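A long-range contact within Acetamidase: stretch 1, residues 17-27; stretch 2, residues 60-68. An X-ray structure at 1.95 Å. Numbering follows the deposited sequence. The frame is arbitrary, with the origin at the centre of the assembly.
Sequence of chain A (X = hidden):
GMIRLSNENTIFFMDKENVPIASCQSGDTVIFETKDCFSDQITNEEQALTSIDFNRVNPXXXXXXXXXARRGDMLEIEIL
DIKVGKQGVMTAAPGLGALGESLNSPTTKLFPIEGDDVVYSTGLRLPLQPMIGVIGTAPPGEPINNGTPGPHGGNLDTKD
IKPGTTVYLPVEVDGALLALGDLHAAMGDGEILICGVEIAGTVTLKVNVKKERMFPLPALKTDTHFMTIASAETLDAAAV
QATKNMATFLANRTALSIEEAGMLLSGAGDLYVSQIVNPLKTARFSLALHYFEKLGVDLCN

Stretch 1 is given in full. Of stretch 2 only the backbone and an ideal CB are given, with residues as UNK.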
# COMPACT_ATOMS: atom_id res chain seq x y z
N GLU A 17 -29.07 17.73 5.00
CA GLU A 17 -30.52 17.89 5.06
C GLU A 17 -31.25 16.63 5.47
O GLU A 17 -32.46 16.67 5.66
CB GLU A 17 -31.06 18.36 3.71
CG GLU A 17 -30.72 19.81 3.39
CD GLU A 17 -31.29 20.79 4.41
OE1 GLU A 17 -32.48 20.67 4.77
OE2 GLU A 17 -30.53 21.67 4.86
N ASN A 18 -30.54 15.52 5.62
CA ASN A 18 -31.11 14.31 6.20
C ASN A 18 -31.48 14.55 7.66
O ASN A 18 -30.69 15.13 8.42
CB ASN A 18 -30.12 13.13 6.09
CG ASN A 18 -29.92 12.66 4.66
OD1 ASN A 18 -30.81 12.78 3.82
ND2 ASN A 18 -28.75 12.10 4.38
N VAL A 19 -32.69 14.13 8.06
CA VAL A 19 -33.16 14.42 9.41
C VAL A 19 -32.57 13.36 10.36
O VAL A 19 -32.57 12.19 10.04
CB VAL A 19 -34.72 14.46 9.50
CG1 VAL A 19 -35.14 14.84 10.91
CG2 VAL A 19 -35.30 15.46 8.50
N PRO A 20 -32.01 13.78 11.50
CA PRO A 20 -31.45 12.77 12.41
C PRO A 20 -32.47 11.75 12.89
O PRO A 20 -33.60 12.13 13.25
CB PRO A 20 -30.97 13.61 13.59
CG PRO A 20 -30.79 14.96 13.06
CD PRO A 20 -31.83 15.14 12.00
N ILE A 21 -32.09 10.48 12.90
CA ILE A 21 -32.94 9.40 13.45
C ILE A 21 -32.70 9.26 14.96
O ILE A 21 -33.40 8.53 15.65
CB ILE A 21 -32.72 8.04 12.71
CG1 ILE A 21 -31.31 7.49 12.97
CG2 ILE A 21 -32.95 8.20 11.20
CD1 ILE A 21 -30.99 6.18 12.22
N ALA A 22 -31.71 9.98 15.47
CA ALA A 22 -31.30 9.80 16.85
C ALA A 22 -30.28 10.84 17.24
O ALA A 22 -29.63 11.46 16.37
CB ALA A 22 -30.75 8.45 17.04
N SER A 23 -30.17 11.05 18.54
CA SER A 23 -29.24 12.00 19.13
C SER A 23 -28.49 11.32 20.22
O SER A 23 -29.02 10.39 20.83
CB SER A 23 -29.98 13.18 19.76
OG SER A 23 -30.76 13.89 18.82
N CYS A 24 -27.25 11.80 20.45
CA CYS A 24 -26.48 11.43 21.64
C CYS A 24 -25.69 12.62 22.18
O CYS A 24 -25.67 13.70 21.59
CB CYS A 24 -25.54 10.25 21.35
SG CYS A 24 -24.17 10.64 20.30
N GLN A 25 -25.07 12.41 23.33
CA GLN A 25 -24.11 13.35 23.89
C GLN A 25 -22.72 12.82 23.58
O GLN A 25 -22.56 11.64 23.31
CB GLN A 25 -24.27 13.48 25.40
CG GLN A 25 -25.67 13.85 25.90
CD GLN A 25 -26.17 15.22 25.43
OE1 GLN A 25 -25.41 16.20 25.38
NE2 GLN A 25 -27.45 15.29 25.09
N SER A 26 -21.73 13.70 23.65
CA SER A 26 -20.33 13.29 23.59
C SER A 26 -20.07 12.22 24.66
O SER A 26 -20.49 12.37 25.82
CB SER A 26 -19.42 14.48 23.86
OG SER A 26 -18.06 14.12 23.67
N GLY A 27 -19.42 11.13 24.25
CA GLY A 27 -19.01 10.05 25.14
C GLY A 27 -19.98 8.90 25.22
O GLY A 27 -19.69 7.89 25.86
N UNK A 60 -26.53 3.41 4.47
CA UNK A 60 -25.89 3.75 5.72
C UNK A 60 -26.97 3.93 6.80
O UNK A 60 -27.97 4.58 6.55
CB UNK A 60 -25.04 5.01 5.57
N UNK A 61 -26.77 3.32 7.98
CA UNK A 61 -27.63 3.55 9.13
C UNK A 61 -27.27 4.91 9.75
O UNK A 61 -26.10 5.20 9.96
CB UNK A 61 -27.49 2.42 10.15
N UNK A 62 -28.28 5.74 10.01
CA UNK A 62 -28.08 7.12 10.45
C UNK A 62 -29.11 8.02 9.78
O UNK A 62 -30.03 7.52 9.13
CB UNK A 62 -26.66 7.60 10.13
N UNK A 63 -28.94 9.36 9.92
CA UNK A 63 -27.85 10.05 10.60
C UNK A 63 -28.04 10.23 12.10
O UNK A 63 -29.14 10.38 12.58
CB UNK A 63 -27.65 11.43 9.96
N UNK A 64 -26.93 10.20 12.83
CA UNK A 64 -26.92 10.42 14.27
C UNK A 64 -26.51 11.86 14.53
O UNK A 64 -25.45 12.29 14.05
CB UNK A 64 -25.98 9.44 14.98
N UNK A 65 -27.34 12.59 15.30
CA UNK A 65 -27.01 13.95 15.76
C UNK A 65 -26.24 13.86 17.08
O UNK A 65 -26.78 13.41 18.12
CB UNK A 65 -28.27 14.80 15.93
N UNK A 66 -24.98 14.30 17.05
CA UNK A 66 -24.13 14.36 18.24
C UNK A 66 -24.23 15.79 18.83
O UNK A 66 -23.68 16.76 18.26
CB UNK A 66 -22.68 14.00 17.90
N UNK A 67 -24.96 15.93 19.94
CA UNK A 67 -25.17 17.27 20.56
C UNK A 67 -23.87 17.74 21.17
O UNK A 67 -23.15 16.93 21.74
CB UNK A 67 -26.27 17.23 21.63
N UNK A 68 -23.57 19.02 21.03
CA UNK A 68 -22.28 19.60 21.44
C UNK A 68 -21.27 19.72 20.31
O UNK A 68 -20.30 20.49 20.41
CB UNK A 68 -21.67 18.76 22.56

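The second stretch runs parallel to the first, held by main-chain hydrogen bonds that ask little of the side chains except that positions 65 and 67 keep an N-H and so are not proline: I21 N donates to O of position 63 (3.0 Å), N of position 65 to A22 O (2.8 Å), C24 N to O of position 65 (2.9 Å), and N of position 67 to C24 O (2.9 Å).

At position 60 the ideal CB has nothing of stretch 1 within 5.5 Å, so this contact sets no preference; the residue is A60. Position 61 is scarcely more constrained. It is T61, whose CG2 lies 4.5 Å from I21 CD1.

Position 62 is decided by its backbone. With phi/psi of 141/-170 a CB would jam against the preceding carbonyl O, which calls for glycine, and G62 is found; its O lies 3.5 Å from I21 CD1.

Position 63 follows a cis peptide bond, a strong hint of proline. The CB points sideways, near N18 and P20, where a compact apolar group would fit. P63 packs its ring there, with CG 3.6 Å from N18 CB and CD 4.2 Å from I21 CG2.

The CB of position 64 lies on the same face as A22 and C24, which offer a small methyl and a sulfur. A branched or long apolar chain, leucine, isoleucine or methionine, could reach both. L64 does so: its CD1 lies 4.1 Å from both A22 CB and C24 SG, and its CD2 3.8 Å from C24 SG.

Position 65 faces the other way, with its ideal CB 3.8 Å from P20 CB and 3.9 Å from S23 OG. The proline favours apolar or aromatic groups, although the serine would tolerate a polar one. Y65 keeps its CB against P20 CB, while the side-chain end leads away; P20 CG meets the ring obliquely.

At position 66 the CB returns to the side of C24, 4.4 Å from SG. Valine, isoleucine or another modest apolar residue would suit, and V66 sets CG2 4.1 Å from C24 SG.

Position 67 lies on the face of S23 and Q25, its CB 4.0 Å from Q25 OE1. The amide offers both a donor and an acceptor, so a polar chain of sufficient reach is plausible. E67 takes the donor: Q25 NE2 hydrogen-bonds to E67 OE1 at 2.9 Å.

Position 68, at phi/psi 96/-19, again calls for glycine, and G68 occupies it.

Stretch 2 (60-68) ATGPLYVEG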
# COMPACT_ATOMS: atom_id res chain seq x y z
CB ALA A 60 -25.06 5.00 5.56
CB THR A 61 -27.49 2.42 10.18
OG1 THR A 61 -27.87 1.16 9.58
CG2 THR A 61 -28.33 2.69 11.43
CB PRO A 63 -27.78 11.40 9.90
CG PRO A 63 -29.04 11.55 9.12
CD PRO A 63 -29.87 10.31 9.29
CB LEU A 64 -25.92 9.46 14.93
CG LEU A 64 -25.58 9.76 16.39
CD1 LEU A 64 -26.74 9.35 17.32
CD2 LEU A 64 -24.26 9.13 16.78
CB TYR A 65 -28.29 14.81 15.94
CG TYR A 65 -28.01 16.31 15.99
CD1 TYR A 65 -27.52 16.91 17.14
CD2 TYR A 65 -28.23 17.12 14.87
CE1 TYR A 65 -27.25 18.28 17.21
CE2 TYR A 65 -27.97 18.50 14.92
CZ TYR A 65 -27.47 19.06 16.10
OH TYR A 65 -27.18 20.41 16.21
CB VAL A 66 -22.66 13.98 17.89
CG1 VAL A 66 -21.78 13.94 19.14
CG2 VAL A 66 -22.62 12.66 17.15
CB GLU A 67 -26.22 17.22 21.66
CG GLU A 67 -27.59 16.82 21.18
CD GLU A 67 -28.70 17.09 22.18
OE1 GLU A 67 -28.45 17.45 23.38
OE2 GLU A 67 -29.87 16.96 21.77
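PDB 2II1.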